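Extracellular ligand-binding receptor (Rhodopseudomonas palustris, PDB 4F06) binds p-hydroxybenzoic acid as the solute-binding component of an ABC transporter, and so probably takes part in uptake of lignin-derived aromatic compounds. Local coordinates at residues V8-T13 with Y75-Y80; R50-P55 with T82-A87; M99-A104 with P114-T119. One frame throughout, in Å; residues are numbered along the deposited sequence.

Contact 1 of 3, residues V8-T13 with Y75-Y80. With PHB (p-hydroxybenzoic acid), chain B.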
loop_
_atom_site.group_PDB
_atom_site.type_symbol
_atom_site.label_atom_id
_atom_site.label_comp_id
_atom_site.label_asym_id
_atom_site.label_seq_id
_atom_site.Cartn_x
_atom_site.Cartn_y
_atom_site.Cartn_z
ATOM N N VAL A 8 -16.174 11.794 7.996
ATOM C CA VAL A 8 -15.487 10.638 7.469
ATOM C C VAL A 8 -14.557 10.191 8.554
ATOM O O VAL A 8 -13.738 10.980 9.023
ATOM C CB VAL A 8 -14.681 10.991 6.174
ATOM C CG1 VAL A 8 -13.886 9.783 5.686
ATOM C CG2 VAL A 8 -15.615 11.509 5.103
ATOM N N GLY A 9 -14.634 8.909 8.940
ATOM C CA GLY A 9 -13.746 8.400 10.012
ATOM C C GLY A 9 -12.564 7.679 9.403
ATOM O O GLY A 9 -12.729 6.728 8.647
ATOM N N VAL A 10 -11.352 8.171 9.703
ATOM C CA VAL A 10 -10.128 7.609 9.154
ATOM C C VAL A 10 -9.405 6.868 10.256
ATOM O O VAL A 10 -9.034 7.479 11.283
ATOM C CB VAL A 10 -9.222 8.730 8.613
ATOM C CG1 VAL A 10 -7.952 8.121 8.031
ATOM C CG2 VAL A 10 -9.932 9.569 7.533
ATOM N N ILE A 11 -9.194 5.574 10.064
ATOM C CA ILE A 11 -8.442 4.786 11.052
ATOM C C ILE A 11 -7.064 4.542 10.435
ATOM O O ILE A 11 -6.938 4.066 9.305
ATOM C CB ILE A 11 -9.167 3.442 11.323
ATOM C CG1 ILE A 11 -10.544 3.703 11.988
ATOM C CG2 ILE A 11 -8.257 2.518 12.186
ATOM C CD1 ILE A 11 -11.434 2.482 11.989
ATOM N N GLY A 12 -6.007 4.872 11.176
ATOM C CA GLY A 12 -4.645 4.652 10.655
ATOM C C GLY A 12 -3.671 4.608 11.771
ATOM O O GLY A 12 -4.040 4.848 12.926
ATOM N N THR A 13 -2.426 4.300 11.444
ATOM C CA THR A 13 -1.382 4.214 12.463
ATOM C C THR A 13 -0.873 5.625 12.727
ATOM O O THR A 13 0.051 6.109 12.078
ATOM C CB THR A 13 -0.270 3.240 12.008
ATOM O OG1 THR A 13 0.142 3.597 10.680
ATOM C CG2 THR A 13 -0.771 1.821 11.995
ATOM N N TYR A 75 -18.857 7.596 6.123
ATOM C CA TYR A 75 -17.823 6.825 5.417
ATOM C C TYR A 75 -16.713 6.529 6.406
ATOM O O TYR A 75 -16.436 7.356 7.280
ATOM C CB TYR A 75 -17.224 7.641 4.242
ATOM C CG TYR A 75 -18.279 8.000 3.217
ATOM C CD1 TYR A 75 -18.650 7.087 2.213
ATOM C CD2 TYR A 75 -18.986 9.185 3.338
ATOM C CE1 TYR A 75 -19.710 7.370 1.355
ATOM C CE2 TYR A 75 -20.030 9.487 2.486
ATOM C CZ TYR A 75 -20.407 8.576 1.517
ATOM O OH TYR A 75 -21.484 8.783 0.658
ATOM N N LEU A 76 -16.101 5.360 6.219
ATOM C CA LEU A 76 -14.863 5.018 6.947
ATOM C C LEU A 76 -13.727 4.926 5.907
ATOM O O LEU A 76 -13.969 4.725 4.697
ATOM C CB LEU A 76 -15.001 3.647 7.658
ATOM C CG LEU A 76 -15.884 3.690 8.903
ATOM C CD1 LEU A 76 -16.341 2.291 9.276
ATOM C CD2 LEU A 76 -15.103 4.322 10.054
ATOM N N ALA A 77 -12.500 5.057 6.376
ATOM C CA ALA A 77 -11.362 5.026 5.465
ATOM C C ALA A 77 -10.108 4.679 6.227
ATOM O O ALA A 77 -10.047 4.841 7.458
ATOM C CB ALA A 77 -11.145 6.384 4.784
ATOM N N GLY A 78 -9.098 4.212 5.494
ATOM C CA GLY A 78 -7.766 4.037 6.079
ATOM C C GLY A 78 -7.388 2.585 6.112
ATOM O O GLY A 78 -7.497 1.875 5.088
ATOM N N LEU A 79 -6.990 2.132 7.307
ATOM C CA LEU A 79 -6.690 0.718 7.638
ATOM C C LEU A 79 -5.350 0.306 7.068
ATOM O O LEU A 79 -5.240 -0.202 5.928
ATOM C CB LEU A 79 -7.836 -0.266 7.287
ATOM C CG LEU A 79 -9.147 -0.116 8.074
ATOM C CD1 LEU A 79 -8.902 -0.384 9.569
ATOM C CD2 LEU A 79 -9.887 1.192 7.827
ATOM N N TYR A 80 -4.315 0.517 7.869
ATOM C CA TYR A 80 -2.977 0.144 7.448
ATOM C C TYR A 80 -2.817 -1.398 7.347
ATOM O O TYR A 80 -2.311 -1.915 6.337
ATOM C CB TYR A 80 -1.943 0.712 8.425
ATOM C CG TYR A 80 -0.528 0.635 7.910
ATOM C CD1 TYR A 80 -0.163 1.324 6.746
ATOM C CD2 TYR A 80 0.444 -0.137 8.572
ATOM C CE1 TYR A 80 1.138 1.234 6.244
ATOM C CE2 TYR A 80 1.766 -0.202 8.110
ATOM C CZ TYR A 80 2.096 0.473 6.941
ATOM O OH TYR A 80 3.362 0.420 6.381
HETATM C "C1'" PHB B . -1.127 -5.047 5.235
HETATM O "O1'" PHB B . -1.966 -5.382 4.387
HETATM O "O2'" PHB B . -1.189 -5.427 6.454
HETATM C C1 PHB B . 0.030 -4.214 4.781
HETATM C C2 PHB B . 0.448 -4.253 3.437
HETATM C C3 PHB B . 1.541 -3.529 3.028
HETATM C C4 PHB B . 2.265 -2.784 3.935
HETATM C C5 PHB B . 1.877 -2.740 5.259
HETATM C C6 PHB B . 0.773 -3.458 5.701
HETATM O O4 PHB B . 3.373 -2.097 3.593
#
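Gly9 and Ile11 zip to Tyr75, Ala77 and Leu79 as neighbouring parallel strands of the central sheet in one lobe of a periplasmic binding protein, whose Rossmann-like αβ architecture places the ligand beyond the carboxyl ends of the strands. The pair illustrates how such a sheet can deliver a pocket residue. Four backbone hydrogen bonds run in sequence, from Gly9 N to Tyr75 O (2.9 Å) through to Leu79 N on Ile11 O (2.8 Å), the last almost straight at 172°. On one face Val8 and Val10 lie beside Ala77, under helices 19-36 and 283-301. At the last rung Gly78 closes the strand, paired with Ile11; its backbone angles (phi 115°) would press a CB against the carbonyl of Ala77, and Ile11 O also crowds the site. The chain then brings Leu79 CD1 to Ile11 CG2 and swings on to Tyr80.

Tyr80 can be followed outward from its backbone. CB rests on Thr13 CG2 at 3.9 Å. With CG anti to the backbone N (chi1 -167°), the ring runs out past the end of the sheet. Near its root, CG passes Thr13 OG1, which lies over one ring face and is itself hydrogen-bonded to Tyr18 O; CD2 again touches Thr13 CG2. To the opposite face p-hydroxybenzoic acid turns its C5-C6 side, the two ring planes being steeply inclined; C6 stands 4.2 Å above the tyrosine plane, offset toward the rim. Moving on, CE2 comes to 3.8 Å from ligand C5. CZ approaches that carbon more closely, at 3.6 Å. At the tip the hydroxyl is hydrogen-bonded to Ala204 O, while Tyr80 OH remains 3.8 Å from the ligand's own phenolic oxygen, O4.

Contact 2 of 3, residues R50-P55 with T82-A87. With PHB (p-hydroxybenzoic acid), chain B; SO4 (sulfate ion), chain H.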
loop_
_atom_site.group_PDB
_atom_site.type_symbol
_atom_site.label_atom_id
_atom_site.label_comp_id
_atom_site.label_asym_id
_atom_site.label_seq_id
_atom_site.Cartn_x
_atom_site.Cartn_y
_atom_site.Cartn_z
ATOM N N ARG A 50 -8.591 8.312 13.925
ATOM C CA ARG A 50 -8.475 7.444 15.089
ATOM C C ARG A 50 -7.273 6.527 14.874
ATOM O O ARG A 50 -6.896 6.204 13.730
ATOM C CB ARG A 50 -9.756 6.603 15.240
ATOM C CG ARG A 50 -11.019 7.397 15.555
ATOM C CD ARG A 50 -10.912 8.080 16.921
ATOM N NE ARG A 50 -12.123 8.854 17.262
ATOM C CZ ARG A 50 -12.242 10.167 17.145
ATOM N NH1 ARG A 50 -11.226 10.893 16.676
ATOM N NH2 ARG A 50 -13.387 10.754 17.511
ATOM N N ASP A 51 -6.680 6.066 15.979
ATOM C CA ASP A 51 -5.362 5.429 15.928
ATOM C C ASP A 51 -5.435 3.900 16.053
ATOM O O ASP A 51 -5.708 3.329 17.110
ATOM C CB ASP A 51 -4.521 6.053 17.048
ATOM C CG ASP A 51 -3.076 5.673 17.011
ATOM O OD1 ASP A 51 -2.588 4.982 16.063
ATOM O OD2 ASP A 51 -2.402 6.115 17.968
ATOM N N GLU A 52 -5.133 3.273 14.931
ATOM C CA GLU A 52 -5.069 1.864 14.797
ATOM C C GLU A 52 -3.905 1.201 15.566
ATOM O O GLU A 52 -4.029 0.027 16.017
ATOM C CB GLU A 52 -4.879 1.714 13.274
ATOM C CG GLU A 52 -4.627 0.369 12.768
ATOM C CD GLU A 52 -4.550 0.287 11.239
ATOM O OE1 GLU A 52 -4.730 1.322 10.510
ATOM O OE2 GLU A 52 -4.289 -0.813 10.808
ATOM N N VAL A 53 -2.790 1.917 15.656
ATOM C CA VAL A 53 -1.547 1.501 16.390
ATOM C C VAL A 53 -0.779 0.271 15.818
ATOM O O VAL A 53 0.397 0.386 15.460
ATOM C CB VAL A 53 -1.780 1.325 17.919
ATOM C CG1 VAL A 53 -0.433 1.055 18.618
ATOM C CG2 VAL A 53 -2.428 2.562 18.513
ATOM N N SER A 54 -1.429 -0.882 15.777
ATOM C CA SER A 54 -0.744 -2.139 15.510
ATOM C C SER A 54 -1.804 -3.130 14.999
ATOM O O SER A 54 -2.991 -2.816 15.025
ATOM C CB SER A 54 -0.079 -2.683 16.798
ATOM O OG SER A 54 -1.065 -3.115 17.724
ATOM N N PRO A 55 -1.379 -4.328 14.587
ATOM C CA PRO A 55 -2.350 -5.388 14.245
ATOM C C PRO A 55 -3.139 -5.788 15.513
ATOM O O PRO A 55 -2.592 -6.439 16.419
ATOM C CB PRO A 55 -1.464 -6.528 13.716
ATOM C CG PRO A 55 -0.191 -5.833 13.240
ATOM C CD PRO A 55 0.014 -4.746 14.275
ATOM N N THR A 82 -3.858 -5.425 7.284
ATOM C CA THR A 82 -4.899 -6.377 6.851
ATOM C C THR A 82 -5.825 -6.871 7.975
ATOM O O THR A 82 -7.027 -6.821 7.810
ATOM C CB THR A 82 -4.255 -7.548 6.088
ATOM O OG1 THR A 82 -3.907 -7.138 4.774
ATOM C CG2 THR A 82 -5.187 -8.755 5.972
ATOM N N PRO A 83 -5.290 -7.388 9.101
ATOM C CA PRO A 83 -6.188 -7.917 10.141
ATOM C C PRO A 83 -7.135 -6.877 10.690
ATOM O O PRO A 83 -8.221 -7.197 11.155
ATOM C CB PRO A 83 -5.223 -8.490 11.219
ATOM C CG PRO A 83 -3.871 -7.877 10.883
ATOM C CD PRO A 83 -3.887 -7.759 9.379
ATOM N N ASN A 84 -6.723 -5.624 10.687
ATOM C CA ASN A 84 -7.602 -4.551 11.147
ATOM C C ASN A 84 -8.706 -4.265 10.161
ATOM O O ASN A 84 -9.883 -4.146 10.543
ATOM C CB ASN A 84 -6.771 -3.307 11.475
ATOM C CG ASN A 84 -5.817 -3.553 12.632
ATOM O OD1 ASN A 84 -6.062 -4.430 13.509
ATOM N ND2 ASN A 84 -4.754 -2.743 12.709
ATOM N N ALA A 85 -8.374 -4.235 8.864
ATOM C CA ALA A 85 -9.411 -4.097 7.840
ATOM C C ALA A 85 -10.385 -5.285 7.875
ATOM O O ALA A 85 -11.607 -5.103 7.726
ATOM C CB ALA A 85 -8.798 -4.017 6.464
HETATM N N MSE A 86 -9.871 -6.493 8.092
HETATM C CA MSE A 86 -10.761 -7.648 8.187
HETATM C C MSE A 86 -11.738 -7.578 9.334
HETATM O O MSE A 86 -12.858 -8.082 9.216
HETATM C CB MSE A 86 -9.931 -8.932 8.299
HETATM C CG MSE A 86 -9.054 -9.286 7.099
HETATM SE SE MSE A 86 -10.088 -9.791 5.583
HETATM C CE MSE A 86 -8.601 -10.566 4.541
ATOM N N ALA A 87 -11.331 -6.972 10.441
ATOM C CA ALA A 87 -12.204 -6.843 11.606
ATOM C C ALA A 87 -13.343 -5.863 11.351
ATOM O O ALA A 87 -14.445 -6.049 11.865
ATOM C CB ALA A 87 -11.371 -6.403 12.812
HETATM C "C1'" PHB B . -1.127 -5.047 5.235
HETATM O "O1'" PHB B . -1.966 -5.382 4.387
HETATM O "O2'" PHB B . -1.189 -5.427 6.454
HETATM C C1 PHB B . 0.030 -4.214 4.781
HETATM C C2 PHB B . 0.448 -4.253 3.437
HETATM C C3 PHB B . 1.541 -3.529 3.028
HETATM C C4 PHB B . 2.265 -2.784 3.935
HETATM C C5 PHB B . 1.877 -2.740 5.259
HETATM C C6 PHB B . 0.773 -3.458 5.701
HETATM O O4 PHB B . 3.373 -2.097 3.593
HETATM S S SO4 H . -12.193 14.515 17.041
HETATM O O1 SO4 H . -11.797 15.403 18.166
HETATM O O2 SO4 H . -13.271 13.594 17.507
HETATM O O3 SO4 H . -12.722 15.347 15.922
HETATM O O4 SO4 H . -11.022 13.734 16.543
#
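Asn84, in the first turn of helix 82-88, locks the start of this ligand-binding helix to Glu52 and Ser54 in the loop that follows strand 43-51. Its amide nitrogen spends both hydrogens on that loop. One goes to Glu52 OE2, 2.7 Å from Asn84 ND2, along a practically straight line (177°) that meets the carboxylate on its anti side. The other goes to Ser54 O, 2.9 Å from Asn84 ND2, which is approached from above the carbonyl plane. Both acceptors lie close to the amide plane, although the carboxylate is turned 70° against it. Glu52, extended with CG anti to the backbone N, reaches far enough to accept also from the backbone NH groups of Tyr80 and Phe81, while Asn84 OD1 takes Asn56 N. Farther out, Pro55 CB packs on Pro83 CG at 4.0 Å. At the helix start, Thr82 grips the ligand carboxylate with its N on O2' and its OG1 on O1', the latter at 2.6 Å. Three N-H donors around one buried carboxylate are consistent with an ionised Glu52, and the arrangement with Asn84 and Glu52 fixing, from the second shell, the helix start that carries Thr82.

Contact 3 of 3, residues M99-A104 with P114-T119. With PHB (p-hydroxybenzoic acid), chain B.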
loop_
_atom_site.group_PDB
_atom_site.type_symbol
_atom_site.label_atom_id
_atom_site.label_comp_id
_atom_site.label_asym_id
_atom_site.label_seq_id
_atom_site.Cartn_x
_atom_site.Cartn_y
_atom_site.Cartn_z
HETATM N N MSE A 99 -16.392 1.701 3.230
HETATM C CA MSE A 99 -15.014 1.837 3.687
HETATM C C MSE A 99 -14.107 1.936 2.483
HETATM O O MSE A 99 -14.091 1.061 1.591
HETATM C CB MSE A 99 -14.610 0.643 4.556
HETATM C CG MSE A 99 -13.135 0.719 5.036
HETATM SE SE MSE A 99 -12.642 -0.655 6.378
HETATM C CE MSE A 99 -12.713 -2.317 5.371
ATOM N N VAL A 100 -13.306 3.008 2.488
ATOM C CA VAL A 100 -12.278 3.187 1.464
ATOM C C VAL A 100 -10.933 2.774 2.050
ATOM O O VAL A 100 -10.374 3.447 2.917
ATOM C CB VAL A 100 -12.233 4.667 1.025
ATOM C CG1 VAL A 100 -11.193 4.804 -0.087
ATOM C CG2 VAL A 100 -13.609 5.113 0.515
ATOM N N VAL A 101 -10.459 1.603 1.641
ATOM C CA VAL A 101 -9.228 1.058 2.182
ATOM C C VAL A 101 -8.062 1.778 1.511
ATOM O O VAL A 101 -7.938 1.778 0.276
ATOM C CB VAL A 101 -9.144 -0.476 1.963
ATOM C CG1 VAL A 101 -7.785 -1.040 2.341
ATOM C CG2 VAL A 101 -10.240 -1.149 2.778
HETATM N N MSE A 102 -7.180 2.351 2.343
HETATM C CA MSE A 102 -6.082 3.162 1.864
HETATM C C MSE A 102 -4.725 2.523 2.083
HETATM O O MSE A 102 -3.696 3.159 1.832
HETATM C CB MSE A 102 -6.121 4.537 2.484
HETATM C CG MSE A 102 -7.335 5.377 2.121
HETATM SE SE MSE A 102 -7.505 6.930 3.304
HETATM C CE MSE A 102 -8.875 7.905 2.339
ATOM N N ASN A 103 -4.686 1.280 2.548
ATOM C CA ASN A 103 -3.427 0.534 2.520
ATOM C C ASN A 103 -3.653 -0.977 2.465
ATOM O O ASN A 103 -3.231 -1.637 1.490
ATOM C CB ASN A 103 -2.461 0.861 3.678
ATOM C CG ASN A 103 -1.107 0.253 3.429
ATOM O OD1 ASN A 103 -0.363 0.726 2.558
ATOM N ND2 ASN A 103 -0.785 -0.835 4.128
ATOM N N ALA A 104 -4.274 -1.548 3.511
ATOM C CA ALA A 104 -4.319 -3.025 3.706
ATOM C C ALA A 104 -4.513 -3.715 2.364
ATOM O O ALA A 104 -5.499 -3.457 1.639
ATOM C CB ALA A 104 -5.468 -3.336 4.624
ATOM N N PRO A 114 -19.773 -5.732 0.323
ATOM C CA PRO A 114 -20.063 -5.047 -0.937
ATOM C C PRO A 114 -19.679 -3.562 -0.891
ATOM O O PRO A 114 -19.596 -2.924 -1.931
ATOM C CB PRO A 114 -21.595 -5.169 -1.087
ATOM C CG PRO A 114 -22.085 -5.308 0.338
ATOM C CD PRO A 114 -21.010 -6.173 1.009
ATOM N N TYR A 115 -19.412 -3.030 0.303
ATOM C CA TYR A 115 -19.235 -1.582 0.465
ATOM C C TYR A 115 -17.782 -1.183 0.698
ATOM O O TYR A 115 -17.525 -0.104 1.195
ATOM C CB TYR A 115 -20.126 -1.046 1.599
ATOM C CG TYR A 115 -21.612 -1.208 1.413
ATOM C CD1 TYR A 115 -22.219 -1.346 0.153
ATOM C CD2 TYR A 115 -22.436 -1.182 2.534
ATOM C CE1 TYR A 115 -23.601 -1.486 0.025
ATOM C CE2 TYR A 115 -23.803 -1.252 2.409
ATOM C CZ TYR A 115 -24.384 -1.436 1.165
ATOM O OH TYR A 115 -25.759 -1.488 1.063
ATOM N N ILE A 116 -16.841 -2.032 0.302
ATOM C CA ILE A 116 -15.440 -1.678 0.362
ATOM C C ILE A 116 -14.942 -1.291 -1.051
ATOM O O ILE A 116 -15.269 -1.953 -2.058
ATOM C CB ILE A 116 -14.601 -2.893 0.842
ATOM C CG1 ILE A 116 -14.874 -3.133 2.302
ATOM C CG2 ILE A 116 -13.103 -2.635 0.602
ATOM C CD1 ILE A 116 -14.325 -4.440 2.815
ATOM N N VAL A 117 -14.176 -0.201 -1.121
ATOM C CA VAL A 117 -13.393 0.107 -2.321
ATOM C C VAL A 117 -11.977 0.389 -1.896
ATOM O O VAL A 117 -11.785 0.939 -0.819
ATOM C CB VAL A 117 -14.041 1.266 -3.126
ATOM C CG1 VAL A 117 -14.129 2.544 -2.281
ATOM C CG2 VAL A 117 -13.350 1.515 -4.475
ATOM N N ARG A 118 -10.986 -0.018 -2.690
ATOM C CA ARG A 118 -9.587 0.080 -2.247
ATOM C C ARG A 118 -8.794 0.942 -3.219
ATOM O O ARG A 118 -8.795 0.683 -4.424
ATOM C CB ARG A 118 -8.973 -1.336 -2.121
ATOM C CG ARG A 118 -7.484 -1.299 -1.795
ATOM C CD ARG A 118 -7.001 -2.596 -1.159
ATOM N NE ARG A 118 -7.462 -3.775 -1.899
ATOM C CZ ARG A 118 -7.429 -5.013 -1.375
ATOM N NH1 ARG A 118 -6.894 -5.188 -0.137
ATOM N NH2 ARG A 118 -7.916 -6.050 -2.053
ATOM N N THR A 119 -8.080 1.954 -2.672
ATOM C CA THR A 119 -7.281 2.876 -3.504
ATOM C C THR A 119 -5.785 2.682 -3.244
ATOM O O THR A 119 -4.977 3.518 -3.717
ATOM C CB THR A 119 -7.662 4.349 -3.230
ATOM O OG1 THR A 119 -7.523 4.582 -1.829
ATOM C CG2 THR A 119 -9.102 4.628 -3.661
HETATM C "C1'" PHB B . -1.127 -5.047 5.235
HETATM O "O1'" PHB B . -1.966 -5.382 4.387
HETATM O "O2'" PHB B . -1.189 -5.427 6.454
HETATM C C1 PHB B . 0.030 -4.214 4.781
HETATM C C2 PHB B . 0.448 -4.253 3.437
HETATM C C3 PHB B . 1.541 -3.529 3.028
HETATM C C4 PHB B . 2.265 -2.784 3.935
HETATM C C5 PHB B . 1.877 -2.740 5.259
HETATM C C6 PHB B . 0.773 -3.458 5.701
HETATM O O4 PHB B . 3.373 -2.097 3.593
#
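Arg118 rises from one face of the sheet to hold Ala104, a pocket residue in the loop that follows strand 99-101 of a parallel pair in the Rossmann-like lobe. The first shell is the ligand itself: Ala104 CA lies 3.4 Å from O1' of p-hydroxybenzoic acid, and Asn103 ND2, hydrogen-bonded to Tyr80 O, comes equally near ring atom C6. Next outward stands the guanidinium. Arg118 NH1 donates to Ala104 O at 2.8 Å, with the acceptor at the edge of the group and in its plane. A bend at chi3 (48°) turns the chain back toward that carbonyl, while its CD lies against Val101 CG1 at 3.9 Å. Further bonds hold the guanidinium: NH1 also meets Thr106 O, NH2 meets Ser107 O and NE meets His335 ND1, so the arginine ties several backbone carbonyls of the pocket loop together.

Beneath this lies the ladder that positions both partners. Strand 116-118, outermost in the sheet within this chain, pairs with strand 99-101 through four backbone hydrogen bonds, from Met99 N on Tyr115 O to Thr119 N on Val101 O. Val100 and Val117 run side by side on one face. On the other, which is also lined by Leu92, Val101 CG2 meets Ile116 CG2, and the methyl CE of Met99, present as selenomethionine, touches Ile116 CD1 at 3.7 Å.

Contacts 1 and 3 lie within one sheet, contact 2 beyond its strand ends; all converge on one ligand. Contacts 1 and 3 have centres about 9 Å apart and are stitched by strands 75-78 and 99-101, with Met102 N 2.8 Å from Gly78 O. Contact 2 lies about 9 Å, centre to centre, from contact 1, joined to it by Glu52 N at 2.8 Å from Gly12 O. The centres of contacts 2 and 3 are farther apart, about 13 Å, yet Ala85 CB packs on Ala104 CB at 3.9 Å. Around p-hydroxybenzoic acid the work divides: contact 1 supplies an aromatic face, contact 2 grips the carboxylate, and contact 3 lines the pocket with Asn103 and Ala104.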